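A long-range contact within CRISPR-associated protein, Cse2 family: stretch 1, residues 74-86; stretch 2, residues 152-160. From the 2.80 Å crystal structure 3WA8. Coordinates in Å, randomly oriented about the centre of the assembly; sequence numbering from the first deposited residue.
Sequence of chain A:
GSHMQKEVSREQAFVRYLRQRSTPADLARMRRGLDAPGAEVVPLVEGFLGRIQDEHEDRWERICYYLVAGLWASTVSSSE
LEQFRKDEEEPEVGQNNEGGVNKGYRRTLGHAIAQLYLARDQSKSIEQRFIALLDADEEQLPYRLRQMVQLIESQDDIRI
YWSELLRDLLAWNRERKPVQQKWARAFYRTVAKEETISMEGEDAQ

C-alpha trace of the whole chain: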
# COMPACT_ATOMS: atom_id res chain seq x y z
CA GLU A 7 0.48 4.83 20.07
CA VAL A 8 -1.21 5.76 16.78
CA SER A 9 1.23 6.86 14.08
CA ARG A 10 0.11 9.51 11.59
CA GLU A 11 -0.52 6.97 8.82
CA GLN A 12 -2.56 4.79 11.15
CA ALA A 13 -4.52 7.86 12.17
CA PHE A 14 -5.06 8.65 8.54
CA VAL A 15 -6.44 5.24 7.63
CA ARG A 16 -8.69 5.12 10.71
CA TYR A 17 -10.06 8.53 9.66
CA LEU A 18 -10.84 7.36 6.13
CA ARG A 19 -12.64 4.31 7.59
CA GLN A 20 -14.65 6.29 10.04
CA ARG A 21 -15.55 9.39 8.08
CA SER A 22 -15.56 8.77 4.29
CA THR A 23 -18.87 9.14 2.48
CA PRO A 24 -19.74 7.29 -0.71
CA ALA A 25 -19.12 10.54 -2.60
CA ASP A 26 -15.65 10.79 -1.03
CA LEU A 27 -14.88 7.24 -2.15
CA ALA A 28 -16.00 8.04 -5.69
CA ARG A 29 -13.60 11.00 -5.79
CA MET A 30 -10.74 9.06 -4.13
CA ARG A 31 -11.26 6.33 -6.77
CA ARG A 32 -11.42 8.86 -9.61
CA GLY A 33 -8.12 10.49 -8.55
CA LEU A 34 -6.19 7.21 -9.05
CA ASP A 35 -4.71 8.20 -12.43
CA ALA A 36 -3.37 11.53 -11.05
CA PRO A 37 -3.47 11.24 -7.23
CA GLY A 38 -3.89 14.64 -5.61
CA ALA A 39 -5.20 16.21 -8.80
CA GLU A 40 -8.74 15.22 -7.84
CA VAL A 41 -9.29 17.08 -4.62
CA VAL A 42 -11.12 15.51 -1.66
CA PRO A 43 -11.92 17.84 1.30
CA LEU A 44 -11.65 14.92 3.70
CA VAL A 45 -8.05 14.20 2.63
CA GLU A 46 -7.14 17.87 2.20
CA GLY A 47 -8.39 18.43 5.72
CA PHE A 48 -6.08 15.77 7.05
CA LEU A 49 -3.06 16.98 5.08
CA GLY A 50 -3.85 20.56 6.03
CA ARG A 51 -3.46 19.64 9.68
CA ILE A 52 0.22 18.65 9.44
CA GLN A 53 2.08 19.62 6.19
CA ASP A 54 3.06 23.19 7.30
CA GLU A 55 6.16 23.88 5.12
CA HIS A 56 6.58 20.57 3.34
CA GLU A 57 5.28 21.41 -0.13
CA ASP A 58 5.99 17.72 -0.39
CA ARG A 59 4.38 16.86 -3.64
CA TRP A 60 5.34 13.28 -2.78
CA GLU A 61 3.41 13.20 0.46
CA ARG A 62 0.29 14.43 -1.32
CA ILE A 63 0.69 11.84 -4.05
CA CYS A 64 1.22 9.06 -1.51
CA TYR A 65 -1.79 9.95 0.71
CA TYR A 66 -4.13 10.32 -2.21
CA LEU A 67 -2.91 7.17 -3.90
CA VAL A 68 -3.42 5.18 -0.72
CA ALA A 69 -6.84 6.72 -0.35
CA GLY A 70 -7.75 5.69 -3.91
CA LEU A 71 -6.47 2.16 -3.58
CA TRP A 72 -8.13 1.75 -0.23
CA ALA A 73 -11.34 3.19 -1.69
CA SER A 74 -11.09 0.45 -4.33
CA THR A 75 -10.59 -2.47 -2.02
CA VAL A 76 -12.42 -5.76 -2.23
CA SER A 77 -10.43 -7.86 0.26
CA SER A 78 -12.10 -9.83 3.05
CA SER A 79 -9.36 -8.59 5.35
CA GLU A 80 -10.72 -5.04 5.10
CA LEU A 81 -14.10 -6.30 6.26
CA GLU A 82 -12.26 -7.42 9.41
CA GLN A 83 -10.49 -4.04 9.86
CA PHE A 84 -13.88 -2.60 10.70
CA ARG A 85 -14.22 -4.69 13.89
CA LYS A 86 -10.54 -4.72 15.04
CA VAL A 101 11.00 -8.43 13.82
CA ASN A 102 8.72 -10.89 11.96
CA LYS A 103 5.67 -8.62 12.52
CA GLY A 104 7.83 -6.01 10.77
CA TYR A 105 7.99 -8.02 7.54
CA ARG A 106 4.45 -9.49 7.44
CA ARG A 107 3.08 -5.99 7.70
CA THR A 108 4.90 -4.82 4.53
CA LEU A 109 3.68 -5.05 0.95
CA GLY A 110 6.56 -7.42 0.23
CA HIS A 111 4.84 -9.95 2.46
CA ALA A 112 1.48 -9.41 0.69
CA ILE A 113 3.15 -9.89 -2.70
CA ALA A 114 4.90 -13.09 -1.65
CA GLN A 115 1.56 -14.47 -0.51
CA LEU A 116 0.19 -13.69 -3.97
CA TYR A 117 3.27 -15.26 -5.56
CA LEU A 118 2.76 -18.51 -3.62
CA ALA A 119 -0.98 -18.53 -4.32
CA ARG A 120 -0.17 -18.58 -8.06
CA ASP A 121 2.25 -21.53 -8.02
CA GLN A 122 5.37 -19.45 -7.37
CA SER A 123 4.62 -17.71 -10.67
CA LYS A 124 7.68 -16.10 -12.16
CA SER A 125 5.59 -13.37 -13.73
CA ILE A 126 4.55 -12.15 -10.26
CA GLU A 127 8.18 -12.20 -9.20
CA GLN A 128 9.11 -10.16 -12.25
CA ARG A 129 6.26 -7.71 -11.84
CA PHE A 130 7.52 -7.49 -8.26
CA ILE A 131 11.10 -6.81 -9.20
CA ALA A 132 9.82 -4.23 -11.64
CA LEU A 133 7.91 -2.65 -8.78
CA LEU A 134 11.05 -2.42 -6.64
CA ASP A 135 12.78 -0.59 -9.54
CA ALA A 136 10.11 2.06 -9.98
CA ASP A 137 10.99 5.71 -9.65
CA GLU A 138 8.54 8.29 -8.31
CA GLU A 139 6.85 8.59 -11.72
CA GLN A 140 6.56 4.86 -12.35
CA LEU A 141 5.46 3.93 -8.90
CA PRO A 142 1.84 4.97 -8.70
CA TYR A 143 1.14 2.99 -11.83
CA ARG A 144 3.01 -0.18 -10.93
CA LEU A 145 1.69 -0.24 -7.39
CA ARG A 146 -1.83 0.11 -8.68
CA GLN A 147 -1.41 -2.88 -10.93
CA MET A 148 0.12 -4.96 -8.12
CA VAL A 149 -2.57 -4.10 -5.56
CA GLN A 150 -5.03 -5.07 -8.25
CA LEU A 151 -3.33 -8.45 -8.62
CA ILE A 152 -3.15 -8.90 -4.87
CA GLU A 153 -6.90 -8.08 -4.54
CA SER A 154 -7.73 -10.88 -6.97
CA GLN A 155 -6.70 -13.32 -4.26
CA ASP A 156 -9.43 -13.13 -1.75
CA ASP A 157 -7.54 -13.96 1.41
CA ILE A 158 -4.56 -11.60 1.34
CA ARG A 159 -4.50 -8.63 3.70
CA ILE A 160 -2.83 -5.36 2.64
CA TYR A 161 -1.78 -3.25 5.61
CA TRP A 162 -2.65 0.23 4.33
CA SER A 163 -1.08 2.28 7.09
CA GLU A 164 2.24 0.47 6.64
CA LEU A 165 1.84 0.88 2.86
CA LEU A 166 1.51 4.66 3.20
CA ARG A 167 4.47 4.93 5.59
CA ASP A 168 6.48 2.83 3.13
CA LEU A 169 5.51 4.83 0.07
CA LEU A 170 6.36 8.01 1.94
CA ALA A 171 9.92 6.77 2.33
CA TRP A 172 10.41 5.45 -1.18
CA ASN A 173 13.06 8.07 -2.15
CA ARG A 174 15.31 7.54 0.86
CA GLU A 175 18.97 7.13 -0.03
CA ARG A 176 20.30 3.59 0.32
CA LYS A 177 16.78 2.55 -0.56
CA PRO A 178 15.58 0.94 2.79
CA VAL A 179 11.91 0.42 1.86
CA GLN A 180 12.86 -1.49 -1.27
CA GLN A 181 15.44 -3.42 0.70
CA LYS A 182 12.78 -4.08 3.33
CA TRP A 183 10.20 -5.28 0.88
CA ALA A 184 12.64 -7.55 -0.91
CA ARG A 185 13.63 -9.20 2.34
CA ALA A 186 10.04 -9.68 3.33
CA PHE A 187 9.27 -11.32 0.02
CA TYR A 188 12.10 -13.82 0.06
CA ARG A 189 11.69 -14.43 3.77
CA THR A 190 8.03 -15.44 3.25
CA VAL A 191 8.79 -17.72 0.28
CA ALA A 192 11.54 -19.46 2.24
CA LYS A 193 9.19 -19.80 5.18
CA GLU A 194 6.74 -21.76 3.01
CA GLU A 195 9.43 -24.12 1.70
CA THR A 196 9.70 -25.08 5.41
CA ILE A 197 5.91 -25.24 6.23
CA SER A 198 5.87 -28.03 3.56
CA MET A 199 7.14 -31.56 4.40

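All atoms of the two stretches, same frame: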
# COMPACT_ATOMS: atom_id res chain seq x y z
N SER A 74 -10.81 1.42 -3.28
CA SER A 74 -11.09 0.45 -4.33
C SER A 74 -11.15 -0.96 -3.80
O SER A 74 -11.52 -1.88 -4.52
CB SER A 74 -10.00 0.47 -5.39
OG SER A 74 -10.01 1.70 -6.06
N THR A 75 -10.80 -1.13 -2.53
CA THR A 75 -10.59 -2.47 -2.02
C THR A 75 -11.76 -3.44 -2.10
O THR A 75 -12.91 -3.05 -2.14
CB THR A 75 -10.02 -2.49 -0.60
OG1 THR A 75 -9.62 -3.84 -0.31
CG2 THR A 75 -11.07 -2.02 0.42
N VAL A 76 -11.44 -4.71 -2.08
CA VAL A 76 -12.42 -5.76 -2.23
C VAL A 76 -12.09 -6.90 -1.25
O VAL A 76 -12.85 -7.86 -1.12
CB VAL A 76 -12.43 -6.25 -3.71
CG1 VAL A 76 -12.57 -7.74 -3.82
CG2 VAL A 76 -13.52 -5.54 -4.48
N SER A 77 -10.96 -6.76 -0.54
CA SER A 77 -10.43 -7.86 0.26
C SER A 77 -11.30 -8.14 1.48
O SER A 77 -11.87 -7.21 2.08
CB SER A 77 -9.04 -7.52 0.76
OG SER A 77 -9.15 -7.00 2.08
N SER A 78 -11.36 -9.41 1.86
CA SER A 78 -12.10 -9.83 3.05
C SER A 78 -11.45 -9.26 4.30
O SER A 78 -12.13 -8.90 5.26
CB SER A 78 -12.22 -11.35 3.11
OG SER A 78 -11.05 -11.96 2.61
N SER A 79 -10.13 -9.15 4.26
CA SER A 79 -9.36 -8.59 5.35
C SER A 79 -9.79 -7.18 5.73
O SER A 79 -9.77 -6.85 6.91
CB SER A 79 -7.88 -8.62 5.02
OG SER A 79 -7.47 -9.96 4.78
N GLU A 80 -10.21 -6.37 4.77
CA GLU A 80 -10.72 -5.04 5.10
C GLU A 80 -12.07 -5.11 5.81
O GLU A 80 -12.43 -4.21 6.58
CB GLU A 80 -10.79 -4.13 3.87
CG GLU A 80 -11.68 -2.90 4.03
CD GLU A 80 -11.00 -1.70 4.71
OE1 GLU A 80 -9.79 -1.73 5.00
OE2 GLU A 80 -11.72 -0.71 4.95
N LEU A 81 -12.83 -6.17 5.57
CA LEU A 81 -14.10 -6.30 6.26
C LEU A 81 -13.85 -6.60 7.74
O LEU A 81 -14.67 -6.27 8.59
CB LEU A 81 -14.96 -7.38 5.61
CG LEU A 81 -15.22 -7.25 4.11
CD1 LEU A 81 -16.13 -8.37 3.63
CD2 LEU A 81 -15.82 -5.91 3.77
N GLU A 82 -12.70 -7.20 8.03
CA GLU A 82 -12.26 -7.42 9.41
C GLU A 82 -11.76 -6.16 10.11
O GLU A 82 -12.05 -5.95 11.29
CB GLU A 82 -11.21 -8.52 9.46
CG GLU A 82 -11.77 -9.80 10.03
CD GLU A 82 -11.31 -11.06 9.32
OE1 GLU A 82 -10.45 -10.98 8.41
OE2 GLU A 82 -11.82 -12.14 9.70
N GLN A 83 -11.04 -5.31 9.36
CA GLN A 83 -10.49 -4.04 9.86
C GLN A 83 -11.56 -3.02 10.17
O GLN A 83 -11.25 -1.84 10.30
CB GLN A 83 -9.53 -3.40 8.85
CG GLN A 83 -8.31 -4.24 8.53
CD GLN A 83 -7.78 -4.96 9.75
OE1 GLN A 83 -7.38 -4.33 10.73
NE2 GLN A 83 -7.80 -6.30 9.70
N PHE A 84 -12.80 -3.47 10.28
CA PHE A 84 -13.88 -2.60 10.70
C PHE A 84 -14.30 -2.98 12.12
O PHE A 84 -14.82 -2.13 12.86
CB PHE A 84 -15.05 -2.69 9.73
CG PHE A 84 -15.51 -1.34 9.21
CD1 PHE A 84 -14.86 -0.75 8.11
CD2 PHE A 84 -16.58 -0.67 9.81
CE1 PHE A 84 -15.28 0.50 7.60
CE2 PHE A 84 -17.01 0.58 9.32
CZ PHE A 84 -16.35 1.17 8.21
N ARG A 85 -14.09 -4.24 12.50
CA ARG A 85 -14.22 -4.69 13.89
C ARG A 85 -12.96 -4.30 14.68
O ARG A 85 -13.01 -3.41 15.54
CB ARG A 85 -14.42 -6.20 13.98
CG ARG A 85 -15.84 -6.73 14.04
CD ARG A 85 -15.83 -8.17 14.63
NE ARG A 85 -15.42 -9.22 13.66
CZ ARG A 85 -14.17 -9.50 13.29
NH1 ARG A 85 -13.12 -8.83 13.76
NH2 ARG A 85 -13.96 -10.48 12.41
N LYS A 86 -11.83 -4.98 14.40
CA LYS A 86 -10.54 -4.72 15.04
C LYS A 86 -10.09 -3.28 14.81
O LYS A 86 -10.37 -2.68 13.77
CB LYS A 86 -9.44 -5.67 14.53
CG LYS A 86 -9.74 -7.17 14.60
CD LYS A 86 -8.51 -7.99 14.16
CE LYS A 86 -7.81 -7.39 12.92
NZ LYS A 86 -6.34 -7.65 12.91
N ILE A 152 -2.94 -8.46 -6.23
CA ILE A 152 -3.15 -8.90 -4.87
C ILE A 152 -4.63 -9.07 -4.49
O ILE A 152 -5.00 -10.06 -3.85
CB ILE A 152 -2.50 -7.93 -3.90
CG1 ILE A 152 -0.99 -7.97 -4.07
CG2 ILE A 152 -2.84 -8.28 -2.47
CD1 ILE A 152 -0.30 -6.74 -3.58
N GLU A 153 -5.47 -8.11 -4.90
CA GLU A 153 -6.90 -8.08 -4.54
C GLU A 153 -7.70 -9.18 -5.25
O GLU A 153 -8.77 -9.55 -4.80
CB GLU A 153 -7.51 -6.70 -4.84
CG GLU A 153 -6.96 -5.55 -3.98
CD GLU A 153 -7.86 -5.16 -2.82
OE1 GLU A 153 -9.03 -5.60 -2.77
OE2 GLU A 153 -7.43 -4.37 -1.95
N SER A 154 -7.17 -9.70 -6.35
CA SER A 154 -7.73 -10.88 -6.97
C SER A 154 -7.69 -12.09 -6.08
O SER A 154 -8.57 -12.93 -6.18
CB SER A 154 -6.97 -11.24 -8.25
OG SER A 154 -7.29 -10.32 -9.27
N GLN A 155 -6.66 -12.24 -5.25
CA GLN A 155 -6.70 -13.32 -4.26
C GLN A 155 -7.53 -12.81 -3.11
O GLN A 155 -7.37 -11.69 -2.66
CB GLN A 155 -5.33 -13.75 -3.75
CG GLN A 155 -4.41 -14.21 -4.83
CD GLN A 155 -4.93 -15.37 -5.59
OE1 GLN A 155 -5.06 -15.31 -6.81
NE2 GLN A 155 -5.23 -16.45 -4.88
N ASP A 156 -8.43 -13.64 -2.65
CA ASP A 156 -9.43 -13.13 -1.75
C ASP A 156 -8.84 -12.88 -0.35
O ASP A 156 -9.21 -11.90 0.32
CB ASP A 156 -10.60 -14.11 -1.68
CG ASP A 156 -11.78 -13.53 -1.01
OD1 ASP A 156 -11.76 -12.30 -0.75
OD2 ASP A 156 -12.73 -14.29 -0.75
N ASP A 157 -7.89 -13.73 0.03
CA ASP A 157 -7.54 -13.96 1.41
C ASP A 157 -6.32 -13.17 1.85
O ASP A 157 -5.85 -13.38 2.96
CB ASP A 157 -7.27 -15.45 1.62
CG ASP A 157 -8.40 -16.33 1.08
OD1 ASP A 157 -9.12 -15.88 0.16
OD2 ASP A 157 -8.58 -17.47 1.58
N ILE A 158 -5.79 -12.30 1.00
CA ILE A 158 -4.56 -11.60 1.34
C ILE A 158 -4.80 -10.19 1.86
O ILE A 158 -5.40 -9.36 1.17
CB ILE A 158 -3.63 -11.52 0.14
CG1 ILE A 158 -3.19 -12.93 -0.24
CG2 ILE A 158 -2.43 -10.62 0.44
CD1 ILE A 158 -2.43 -12.99 -1.52
N ARG A 159 -4.33 -9.93 3.07
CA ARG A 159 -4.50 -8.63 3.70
C ARG A 159 -3.44 -7.67 3.24
O ARG A 159 -2.29 -8.04 3.19
CB ARG A 159 -4.43 -8.79 5.22
CG ARG A 159 -4.27 -7.49 5.97
CD ARG A 159 -4.83 -7.54 7.38
NE ARG A 159 -4.65 -6.25 8.04
CZ ARG A 159 -4.66 -6.07 9.36
NH1 ARG A 159 -4.86 -7.09 10.20
NH2 ARG A 159 -4.47 -4.86 9.85
N ILE A 160 -3.81 -6.43 2.91
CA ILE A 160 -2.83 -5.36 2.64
C ILE A 160 -2.87 -4.37 3.78
O ILE A 160 -3.91 -3.74 4.00
CB ILE A 160 -3.14 -4.56 1.36
CG1 ILE A 160 -2.79 -5.36 0.12
CG2 ILE A 160 -2.39 -3.24 1.34
CD1 ILE A 160 -3.46 -4.86 -1.13

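The contact is anchored by the carboxylate of Glu153, whose CA-to-CB bond points toward the first stretch. With chi1 at -66° (m) and chi2 at -100°, between wells, the chain bends rather than extends, and its two oxygens meet different donors. OE2 accepts from the hydroxyl of Thr75 (Thr75 OG1 to Glu153 OE2, 2.8 Å), and OE1 accepts from the backbone amide of Val76 (Val76 N to Glu153 OE1, 2.7 Å, N-H...O angle 145°). Chi3 is -12°, and in this orientation both oxygens accept a bond.

Thr75 is a t rotamer (chi1 -169°), and its CA-to-CB bond points sideways relative to the second stretch. In this rotamer OG1 serves two bonds: while donating to Glu153, it accepts from the amide of Ser77 (Ser77 N to Thr75 OG1, 3.2 Å). The 169° angle at that hydrogen is nearly linear, so the amide is directed at the hydroxyl. In this loop segment a side chain and a backbone amide present donors to one acid.

Ser77 precedes the helix of residues 78-82 and caps it. Its chi1 of 97° is off the usual wells, yet it places OG where the amide of Glu80 can donate to it (Glu80 N to Ser77 OG, 3.0 Å, 151°). The side chain is thus committed to its own helix; its nearest approach to Ile158 is a looser one, Ser77 CB to Ile158 O at 4.1 Å.

The next two serines point their CB atoms toward the second stretch. Ser78, with chi1 at 36° (p), donates to a backbone carbonyl, Ser78 OG to Asp156 O at 2.9 Å. Ser79, with chi1 at -59° (m), instead packs its hydroxyl against aliphatic carbon, Ser79 OG to Arg159 CB at 3.3 Å. This agrees with the backbone register, where the CA atoms of Ser79 and Arg159 are 5.1 Å apart.

The CA-to-CB bond of Arg159 points sideways relative to the first stretch, but chi1 to chi3 are all t (166°, 153°, 180°), and this extended chain carries the guanidinium nearer to the first stretch. Gln83 NE2 lies over one face of that group, 3.1 Å from Arg159 NH1; both atoms are donors, so proximity here is not a hydrogen bond. Gln83 OE1 is also 3.1 Å from Arg159 NH2, but at a poor angle. A weak bond from Gln83 NE2 to Ser79 O (3.5 Å) ties the amide back to its own stretch. At the guanidinium edge, Lys86 NZ stands 3.1 Å from Arg159 NH1, a close pairing of like charges.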